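Local coordinates for protein 5-cytosine DNA methyltransferase (PDB 3QV2) that probably transfers a methyl group from S-adenosyl-L-methionine to carbon 5 of cytosine in DNA or tRNA, as a Dnmt2-type member of the C5-methyltransferase family, at residues A[87-92]-A[135-140]; A[206-211]-A[274-279]; A[237-242]-A[247-252]. One frame throughout, in Å; residues are numbered along the deposited sequence.

Contact 1. Residues A[87-92]-A[135-140]; sequences QPYNNS and KESLVF
The ring of Y89 meets V139 and S137 along its CD1-CE1 side, while P88, its neighbour in the chain, lies over one face with CB centred 3.9 Å above the ring plane. At the edge, in plane, sits V139 CG2, 3.7 Å from Y89 CE1. V139 CG1 touches the hydroxyl from off that plane, on the side away from P88, 3.4 Å from Y89 OH; the two side chains cross at about a right angle. S137 comes in obliquely, its CB 3.5 Å from Y89 CD1. Y89 offers this contact its ring edge and the flank of its hydroxyl, in van der Waals touch, and all three touching residues are buried. The ring is brought across by a first torsion of -45°, which sets CG opposite the carbonyl carbon and beside the backbone N.

S137 is the N-cap of helix 138-149. With chi1 at 66° its OG turns back over the first turn and accepts from F140 N at 3.0 Å, a nearly straight bond (165° at the hydrogen); the same hydroxyl also bonds F134 O. That double grip fixes the hydroxyl's rotation; the CB that meets the tyrosine is placed by the backbone just ahead of the helix. F134 adds an edge-to-face ring contact to Y89, and V108 of helix 106-115 touches both Y89 and V139.

Y89's side chain is about 5 Å from that of C86 and about 10 Å from the bound S-adenosyl-L-homocysteine. N90, next after the tyrosine, is the N-cap of the short helix 91-94. The contact thus joins two helix starts in the methyltransferase domain: the helix after strand 125-130, and the loop that follows C86, the predicted catalytic cysteine, in the Pro-Cys motif of C5-methyltransferases.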
loop_
_atom_site.group_PDB
_atom_site.type_symbol
_atom_site.label_atom_id
_atom_site.label_comp_id
_atom_site.label_asym_id
_atom_site.label_seq_id
_atom_site.Cartn_x
_atom_site.Cartn_y
_atom_site.Cartn_z
ATOM N N GLN A 87 -4.521 7.738 -8.695
ATOM C CA GLN A 87 -4.560 9.113 -9.188
ATOM C C GLN A 87 -5.958 9.594 -9.595
ATOM O O GLN A 87 -6.365 10.695 -9.226
ATOM C CB GLN A 87 -3.577 9.307 -10.348
ATOM C CG GLN A 87 -2.118 9.066 -9.993
ATOM C CD GLN A 87 -1.676 7.643 -10.269
ATOM O OE1 GLN A 87 -2.482 6.714 -10.249
ATOM N NE2 GLN A 87 -0.388 7.467 -10.540
ATOM N N PRO A 88 -6.700 8.771 -10.356
ATOM C CA PRO A 88 -8.003 9.210 -10.872
ATOM C C PRO A 88 -9.008 9.583 -9.783
ATOM O O PRO A 88 -10.027 10.206 -10.084
ATOM C CB PRO A 88 -8.510 7.977 -11.630
ATOM C CG PRO A 88 -7.285 7.207 -11.970
ATOM C CD PRO A 88 -6.357 7.415 -10.818
ATOM N N TYR A 89 -8.726 9.218 -8.537
ATOM C CA TYR A 89 -9.737 9.304 -7.489
ATOM C C TYR A 89 -9.524 10.437 -6.488
ATOM O O TYR A 89 -9.265 10.203 -5.308
ATOM C CB TYR A 89 -9.875 7.951 -6.789
ATOM C CG TYR A 89 -9.918 6.819 -7.783
ATOM C CD1 TYR A 89 -11.008 6.659 -8.628
ATOM C CD2 TYR A 89 -8.857 5.933 -7.905
ATOM C CE1 TYR A 89 -11.048 5.638 -9.554
ATOM C CE2 TYR A 89 -8.890 4.907 -8.828
ATOM C CZ TYR A 89 -9.987 4.766 -9.650
ATOM O OH TYR A 89 -10.030 3.749 -10.574
ATOM N N ASN A 90 -9.638 11.666 -6.981
ATOM C CA ASN A 90 -9.704 12.844 -6.128
ATOM C C ASN A 90 -11.008 13.583 -6.399
ATOM O O ASN A 90 -11.685 13.309 -7.391
ATOM C CB ASN A 90 -8.507 13.763 -6.369
ATOM C CG ASN A 90 -8.354 14.148 -7.825
ATOM O OD1 ASN A 90 -9.130 14.944 -8.352
ATOM N ND2 ASN A 90 -7.349 13.586 -8.483
ATOM N N ASN A 91 -11.363 14.517 -5.522
ATOM C CA ASN A 91 -12.613 15.260 -5.664
ATOM C C ASN A 91 -12.677 16.099 -6.939
ATOM O O ASN A 91 -13.747 16.275 -7.519
ATOM C CB ASN A 91 -12.867 16.135 -4.433
ATOM C CG ASN A 91 -13.278 15.326 -3.217
ATOM O OD1 ASN A 91 -14.096 14.410 -3.314
ATOM N ND2 ASN A 91 -12.708 15.657 -2.064
ATOM N N SER A 92 -11.531 16.609 -7.375
ATOM C CA SER A 92 -11.473 17.408 -8.591
ATOM C C SER A 92 -11.941 16.606 -9.801
ATOM O O SER A 92 -12.839 17.026 -10.531
ATOM C CB SER A 92 -10.052 17.924 -8.824
ATOM O OG SER A 92 -9.974 18.681 -10.022
ATOM N N LYS A 135 -13.934 4.655 -2.936
ATOM C CA LYS A 135 -15.219 4.126 -2.496
ATOM C C LYS A 135 -16.395 4.869 -3.130
ATOM O O LYS A 135 -17.459 4.291 -3.348
ATOM C CB LYS A 135 -15.319 4.189 -0.970
ATOM C CG LYS A 135 -16.676 3.798 -0.407
ATOM C CD LYS A 135 -16.698 3.923 1.107
ATOM C CE LYS A 135 -18.078 3.622 1.665
ATOM N NZ LYS A 135 -18.535 2.255 1.293
ATOM N N GLU A 136 -16.196 6.149 -3.427
ATOM C CA GLU A 136 -17.264 6.978 -3.984
ATOM C C GLU A 136 -17.136 7.187 -5.492
ATOM O O GLU A 136 -17.950 7.889 -6.095
ATOM C CB GLU A 136 -17.309 8.338 -3.281
ATOM C CG GLU A 136 -18.546 8.559 -2.425
ATOM C CD GLU A 136 -18.534 7.729 -1.157
ATOM O OE1 GLU A 136 -17.511 7.749 -0.440
ATOM O OE2 GLU A 136 -19.548 7.054 -0.878
ATOM N N SER A 137 -16.120 6.581 -6.099
ATOM C CA SER A 137 -15.864 6.769 -7.524
ATOM C C SER A 137 -16.894 6.061 -8.395
ATOM O O SER A 137 -17.493 5.066 -7.985
ATOM C CB SER A 137 -14.459 6.283 -7.891
ATOM O OG SER A 137 -14.346 4.879 -7.736
ATOM N N LEU A 138 -17.097 6.584 -9.600
ATOM C CA LEU A 138 -17.957 5.932 -10.577
ATOM C C LEU A 138 -17.312 4.626 -11.021
ATOM O O LEU A 138 -17.998 3.684 -11.413
ATOM C CB LEU A 138 -18.190 6.840 -11.785
ATOM C CG LEU A 138 -19.041 8.087 -11.543
ATOM C CD1 LEU A 138 -19.032 8.997 -12.766
ATOM C CD2 LEU A 138 -20.462 7.695 -11.161
ATOM N N VAL A 139 -15.986 4.581 -10.955
ATOM C CA VAL A 139 -15.242 3.381 -11.316
ATOM C C VAL A 139 -15.607 2.213 -10.409
ATOM O O VAL A 139 -15.954 1.134 -10.886
ATOM C CB VAL A 139 -13.721 3.612 -11.249
ATOM C CG1 VAL A 139 -12.976 2.287 -11.377
ATOM C CG2 VAL A 139 -13.285 4.595 -12.326
ATOM N N PHE A 140 -15.529 2.427 -9.101
ATOM C CA PHE A 140 -15.851 1.366 -8.154
ATOM C C PHE A 140 -17.344 1.060 -8.118
ATOM O O PHE A 140 -17.740 -0.087 -7.913
ATOM C CB PHE A 140 -15.353 1.694 -6.746
ATOM C CG PHE A 140 -15.699 0.644 -5.731
ATOM C CD1 PHE A 140 -16.622 0.901 -4.730
ATOM C CD2 PHE A 140 -15.117 -0.610 -5.795
ATOM C CE1 PHE A 140 -16.943 -0.069 -3.802
ATOM C CE2 PHE A 140 -15.436 -1.585 -4.871
ATOM C CZ PHE A 140 -16.349 -1.314 -3.873
#

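Contact 2. Residues A[206-211]-A[274-279]; sequences ESYSIP and FTPNEI
Y208, at the end of the 3-10 turn 206-208, faces T275 just ahead of helix 276-282, with their CA atoms 7.2 Å apart, and the Y208 main chain bonds that of Y273. The threonine methyl stands squarely on the tyrosine ring: T275 CG2 is 3.9 Å from the centroid of the Y208 ring and only 3° off its normal, a well-centred CH-pi contact. P276 extends the patch toward the phenol end, its CD 3.6 Å from Y208 OH and 3.8 Å from Y208 CE2.

The methyl is presented by the helix cap. With chi1 at 72°, T275 OG1 turns to the helix and accepts from E278 N at 3.1 Å, leaving CG2 for the ring. E278 closes the capping box from the other end, its OE1 taking T275 N at 2.8 Å on the anti side, tilted out of the carboxylate plane. D201 holds T275 OG1 as well, and R272 makes a salt bridge to E278 OE1, which would help stabilise the carboxylate's charge.

Helix 298-306 lies alongside, with Y302 touching both Y208 and P276, so the loop ahead of helix 212-218 packs where helices 276-282 and 298-306 come together.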
loop_
_atom_site.group_PDB
_atom_site.type_symbol
_atom_site.label_atom_id
_atom_site.label_comp_id
_atom_site.label_asym_id
_atom_site.label_seq_id
_atom_site.Cartn_x
_atom_site.Cartn_y
_atom_site.Cartn_z
ATOM N N GLU A 206 24.525 11.280 7.746
ATOM C CA GLU A 206 24.088 12.670 7.861
ATOM C C GLU A 206 23.448 13.176 6.569
ATOM O O GLU A 206 22.854 14.254 6.544
ATOM C CB GLU A 206 25.249 13.586 8.259
ATOM C CG GLU A 206 26.179 13.945 7.114
ATOM C CD GLU A 206 26.744 15.349 7.239
ATOM O OE1 GLU A 206 26.031 16.232 7.767
ATOM O OE2 GLU A 206 27.898 15.572 6.817
ATOM N N SER A 207 23.571 12.395 5.502
ATOM C CA SER A 207 23.028 12.785 4.206
ATOM C C SER A 207 21.504 12.760 4.209
ATOM O O SER A 207 20.866 13.066 3.202
ATOM C CB SER A 207 23.562 11.873 3.097
ATOM O OG SER A 207 23.108 10.541 3.273
ATOM N N TYR A 208 20.925 12.391 5.348
ATOM C CA TYR A 208 19.475 12.306 5.477
ATOM C C TYR A 208 18.892 13.472 6.272
ATOM O O TYR A 208 17.684 13.712 6.240
ATOM C CB TYR A 208 19.062 10.975 6.114
ATOM C CG TYR A 208 19.118 9.793 5.170
ATOM C CD1 TYR A 208 20.171 8.890 5.215
ATOM C CD2 TYR A 208 18.114 9.582 4.232
ATOM C CE1 TYR A 208 20.224 7.808 4.352
ATOM C CE2 TYR A 208 18.159 8.505 3.365
ATOM C CZ TYR A 208 19.215 7.621 3.430
ATOM O OH TYR A 208 19.258 6.549 2.568
ATOM N N SER A 209 19.753 14.195 6.979
ATOM C CA SER A 209 19.316 15.338 7.773
ATOM C C SER A 209 18.872 16.496 6.885
ATOM O O SER A 209 19.428 16.716 5.809
ATOM C CB SER A 209 20.425 15.790 8.729
ATOM O OG SER A 209 21.624 16.069 8.028
ATOM N N ILE A 210 17.864 17.231 7.343
ATOM C CA ILE A 210 17.333 18.360 6.588
ATOM C C ILE A 210 18.370 19.473 6.487
ATOM O O ILE A 210 18.893 19.931 7.503
ATOM C CB ILE A 210 16.069 18.935 7.256
ATOM C CG1 ILE A 210 15.223 17.817 7.871
ATOM C CG2 ILE A 210 15.256 19.741 6.253
ATOM C CD1 ILE A 210 14.621 16.872 6.855
ATOM N N PRO A 211 18.673 19.910 5.255
ATOM C CA PRO A 211 19.597 21.026 5.031
ATOM C C PRO A 211 19.135 22.285 5.766
ATOM O O PRO A 211 17.935 22.556 5.825
ATOM C CB PRO A 211 19.525 21.236 3.515
ATOM C CG PRO A 211 19.115 19.906 2.969
ATOM C CD PRO A 211 18.173 19.341 3.992
ATOM N N PHE A 274 13.105 10.286 7.397
ATOM C CA PHE A 274 13.176 8.854 7.633
ATOM C C PHE A 274 13.813 8.206 6.411
ATOM O O PHE A 274 13.564 8.625 5.280
ATOM C CB PHE A 274 11.784 8.271 7.873
ATOM C CG PHE A 274 11.168 8.683 9.184
ATOM C CD1 PHE A 274 11.510 8.031 10.357
ATOM C CD2 PHE A 274 10.239 9.709 9.241
ATOM C CE1 PHE A 274 10.945 8.399 11.565
ATOM C CE2 PHE A 274 9.668 10.082 10.445
ATOM C CZ PHE A 274 10.023 9.425 11.609
ATOM N N THR A 275 14.644 7.194 6.634
ATOM C CA THR A 275 15.300 6.499 5.532
ATOM C C THR A 275 14.318 5.568 4.833
ATOM O O THR A 275 13.285 5.216 5.400
ATOM C CB THR A 275 16.499 5.672 6.025
ATOM O OG1 THR A 275 16.025 4.524 6.741
ATOM C CG2 THR A 275 17.389 6.507 6.929
ATOM N N PRO A 276 14.635 5.168 3.593
ATOM C CA PRO A 276 13.781 4.215 2.875
ATOM C C PRO A 276 13.550 2.953 3.703
ATOM O O PRO A 276 12.432 2.440 3.762
ATOM C CB PRO A 276 14.606 3.882 1.631
ATOM C CG PRO A 276 15.456 5.085 1.412
ATOM C CD PRO A 276 15.780 5.613 2.779
ATOM N N ASN A 277 14.611 2.469 4.340
ATOM C CA ASN A 277 14.546 1.255 5.140
ATOM C C ASN A 277 13.607 1.405 6.333
ATOM O O ASN A 277 12.949 0.448 6.742
ATOM C CB ASN A 277 15.948 0.854 5.607
ATOM C CG ASN A 277 15.992 -0.543 6.194
ATOM O OD1 ASN A 277 16.112 -0.717 7.406
ATOM N ND2 ASN A 277 15.893 -1.549 5.332
ATOM N N GLU A 278 13.544 2.613 6.883
ATOM C CA GLU A 278 12.670 2.893 8.017
ATOM C C GLU A 278 11.197 2.886 7.613
ATOM O O GLU A 278 10.353 2.348 8.329
ATOM C CB GLU A 278 13.047 4.225 8.672
ATOM C CG GLU A 278 14.378 4.185 9.410
ATOM C CD GLU A 278 14.773 5.532 9.986
ATOM O OE1 GLU A 278 14.425 6.566 9.379
ATOM O OE2 GLU A 278 15.429 5.554 11.046
ATOM N N ILE A 279 10.895 3.484 6.465
ATOM C CA ILE A 279 9.539 3.460 5.933
ATOM C C ILE A 279 9.132 2.022 5.644
ATOM O O ILE A 279 8.010 1.609 5.935
ATOM C CB ILE A 279 9.427 4.276 4.635
ATOM C CG1 ILE A 279 9.880 5.720 4.868
ATOM C CG2 ILE A 279 8.004 4.230 4.097
ATOM C CD1 ILE A 279 9.800 6.589 3.630
#

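Contact 3. Residues A[237-242]-A[247-252]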
loop_
_atom_site.group_PDB
_atom_site.type_symbol
_atom_site.label_atom_id
_atom_site.label_comp_id
_atom_site.label_asym_id
_atom_site.label_seq_id
_atom_site.Cartn_x
_atom_site.Cartn_y
_atom_site.Cartn_z
ATOM N N LYS A 237 4.678 9.404 -2.375
ATOM C CA LYS A 237 5.675 9.224 -3.423
ATOM C C LYS A 237 6.804 10.257 -3.402
ATOM O O LYS A 237 7.969 9.912 -3.592
ATOM C CB LYS A 237 4.986 9.234 -4.789
ATOM C CG LYS A 237 5.865 8.813 -5.951
ATOM C CD LYS A 237 5.044 8.694 -7.227
ATOM C CE LYS A 237 5.846 8.073 -8.361
ATOM N NZ LYS A 237 5.005 7.863 -9.576
ATOM N N SER A 238 6.456 11.519 -3.173
ATOM C CA SER A 238 7.424 12.608 -3.294
ATOM C C SER A 238 8.110 12.976 -1.980
ATOM O O SER A 238 8.601 14.094 -1.825
ATOM C CB SER A 238 6.755 13.848 -3.892
ATOM O OG SER A 238 6.260 13.582 -5.195
ATOM N N TYR A 239 8.149 12.040 -1.038
ATOM C CA TYR A 239 8.784 12.300 0.250
ATOM C C TYR A 239 10.247 12.685 0.043
ATOM O O TYR A 239 10.937 12.092 -0.783
ATOM C CB TYR A 239 8.661 11.081 1.166
ATOM C CG TYR A 239 9.233 11.277 2.554
ATOM C CD1 TYR A 239 8.706 12.230 3.418
ATOM C CD2 TYR A 239 10.284 10.493 3.009
ATOM C CE1 TYR A 239 9.224 12.405 4.690
ATOM C CE2 TYR A 239 10.807 10.662 4.278
ATOM C CZ TYR A 239 10.274 11.617 5.113
ATOM O OH TYR A 239 10.797 11.780 6.376
ATOM N N THR A 240 10.699 13.688 0.795
ATOM C CA THR A 240 12.049 14.253 0.679
ATOM C C THR A 240 12.231 15.116 -0.569
ATOM O O THR A 240 13.312 15.655 -0.807
ATOM C CB THR A 240 13.170 13.182 0.741
ATOM O OG1 THR A 240 13.267 12.496 -0.513
ATOM C CG2 THR A 240 12.908 12.187 1.860
ATOM N N LYS A 241 11.171 15.246 -1.360
ATOM C CA LYS A 241 11.197 16.106 -2.537
ATOM C C LYS A 241 10.266 17.293 -2.313
ATOM O O LYS A 241 10.647 18.444 -2.517
ATOM C CB LYS A 241 10.774 15.325 -3.784
ATOM C CG LYS A 241 11.185 15.966 -5.105
ATOM C CD LYS A 241 12.697 15.931 -5.286
ATOM C CE LYS A 241 13.115 16.433 -6.661
ATOM N NZ LYS A 241 12.769 17.866 -6.867
ATOM N N ILE A 242 9.039 16.999 -1.893
ATOM C CA ILE A 242 8.076 18.031 -1.530
ATOM C C ILE A 242 7.874 18.006 -0.023
ATOM O O ILE A 242 7.712 16.941 0.571
ATOM C CB ILE A 242 6.720 17.830 -2.235
ATOM C CG1 ILE A 242 6.810 18.244 -3.706
ATOM C CG2 ILE A 242 5.631 18.636 -1.542
ATOM C CD1 ILE A 242 7.662 17.327 -4.555
ATOM N N GLY A 247 4.952 13.236 4.198
ATOM C CA GLY A 247 5.446 12.462 5.322
ATOM C C GLY A 247 6.100 13.309 6.397
ATOM O O GLY A 247 6.570 14.416 6.133
ATOM N N SER A 248 6.132 12.784 7.618
ATOM C CA SER A 248 6.759 13.474 8.737
ATOM C C SER A 248 8.276 13.340 8.677
ATOM O O SER A 248 8.804 12.501 7.947
ATOM C CB SER A 248 6.250 12.907 10.065
ATOM O OG SER A 248 4.837 12.966 10.151
ATOM N N ILE A 249 8.971 14.178 9.440
ATOM C CA ILE A 249 10.410 14.027 9.635
ATOM C C ILE A 249 10.696 13.795 11.116
ATOM O O ILE A 249 9.831 14.021 11.962
ATOM C CB ILE A 249 11.205 15.243 9.127
ATOM C CG1 ILE A 249 10.738 16.524 9.822
ATOM C CG2 ILE A 249 11.075 15.368 7.615
ATOM C CD1 ILE A 249 11.544 17.746 9.437
ATOM N N TYR A 250 11.909 13.351 11.427
ATOM C CA TYR A 250 12.221 12.883 12.773
ATOM C C TYR A 250 13.200 13.769 13.538
ATOM O O TYR A 250 14.198 14.237 12.991
ATOM C CB TYR A 250 12.746 11.445 12.717
ATOM C CG TYR A 250 13.244 10.908 14.039
ATOM C CD1 TYR A 250 12.379 10.736 15.112
ATOM C CD2 TYR A 250 14.575 10.553 14.209
ATOM C CE1 TYR A 250 12.830 10.238 16.322
ATOM C CE2 TYR A 250 15.035 10.053 15.413
ATOM C CZ TYR A 250 14.157 9.899 16.466
ATOM O OH TYR A 250 14.608 9.402 17.667
ATOM N N CYS A 251 12.896 13.989 14.816
ATOM C CA CYS A 251 13.790 14.698 15.723
ATOM C C CYS A 251 14.328 13.726 16.767
ATOM O O CYS A 251 13.569 13.201 17.580
ATOM C CB CYS A 251 13.054 15.852 16.411
ATOM S SG CYS A 251 14.071 16.818 17.556
ATOM N N PRO A 252 15.646 13.484 16.741
ATOM C CA PRO A 252 16.305 12.509 17.611
ATOM C C PRO A 252 16.675 13.103 18.965
ATOM O O PRO A 252 17.201 12.394 19.823
ATOM C CB PRO A 252 17.583 12.154 16.833
ATOM C CG PRO A 252 17.634 13.114 15.638
ATOM C CD PRO A 252 16.616 14.175 15.881
#
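Y239 extends its ring away from its own amide (chi1 -177°), and its second torsion turns the ring so that its edge looks at the backbone of G247 and S248. The hydroxyl donates to S248 O across 2.6 Å, a short bond with 150° at the carbonyl oxygen and the donor tilted 16° from the carbonyl plane. Both G247 O and S248 O lie near the ring plane at its edge, G247 O being 3.6 Å from Y239 CE1. I249 CG2 also approaches the hydroxyl, 3.8 Å from Y239 OH.

Lower down the ring, Y239 CD1 comes to 3.8 Å from G247 CA. G247 has a positive phi that glycine readily adopts, and its bare CA lets the ring lie close.

Y239 OH has a second partner in F274 N, so the buried hydroxyl both donates and accepts. F235 and Y302 meet the ring edge-to-face, and S248 OG is bound by D223 and C233. The arrangement is a tyrosine hydroxyl bonded to main chain, tying an irregular loop to the segment that leads along strand 249-251, which pairs in parallel with strand 224-226 in the small two-stranded sheet, away from the annotated sites.

How the contacts relate
Along the chain contact 1 comes first and closes before the other two open; contact 3 is then nested inside the loop closed by contact 2. Contacts 2 and 3 have centres 8 Å apart and touch through F274, whose ring packs on S248, I249 and Y250. They form one cluster, with Y302 of helix 298-306 reaching both. Contact 1 is centred about 33 Å from contact 2 and about 26 Å from contact 3, although its nearest atoms come within about 5 Å of contact 3 without touching. It belongs to the cofactor-binding region around the six-stranded sheet, whereas the pair lies around the two-stranded sheet, probably the family's target-recognition region.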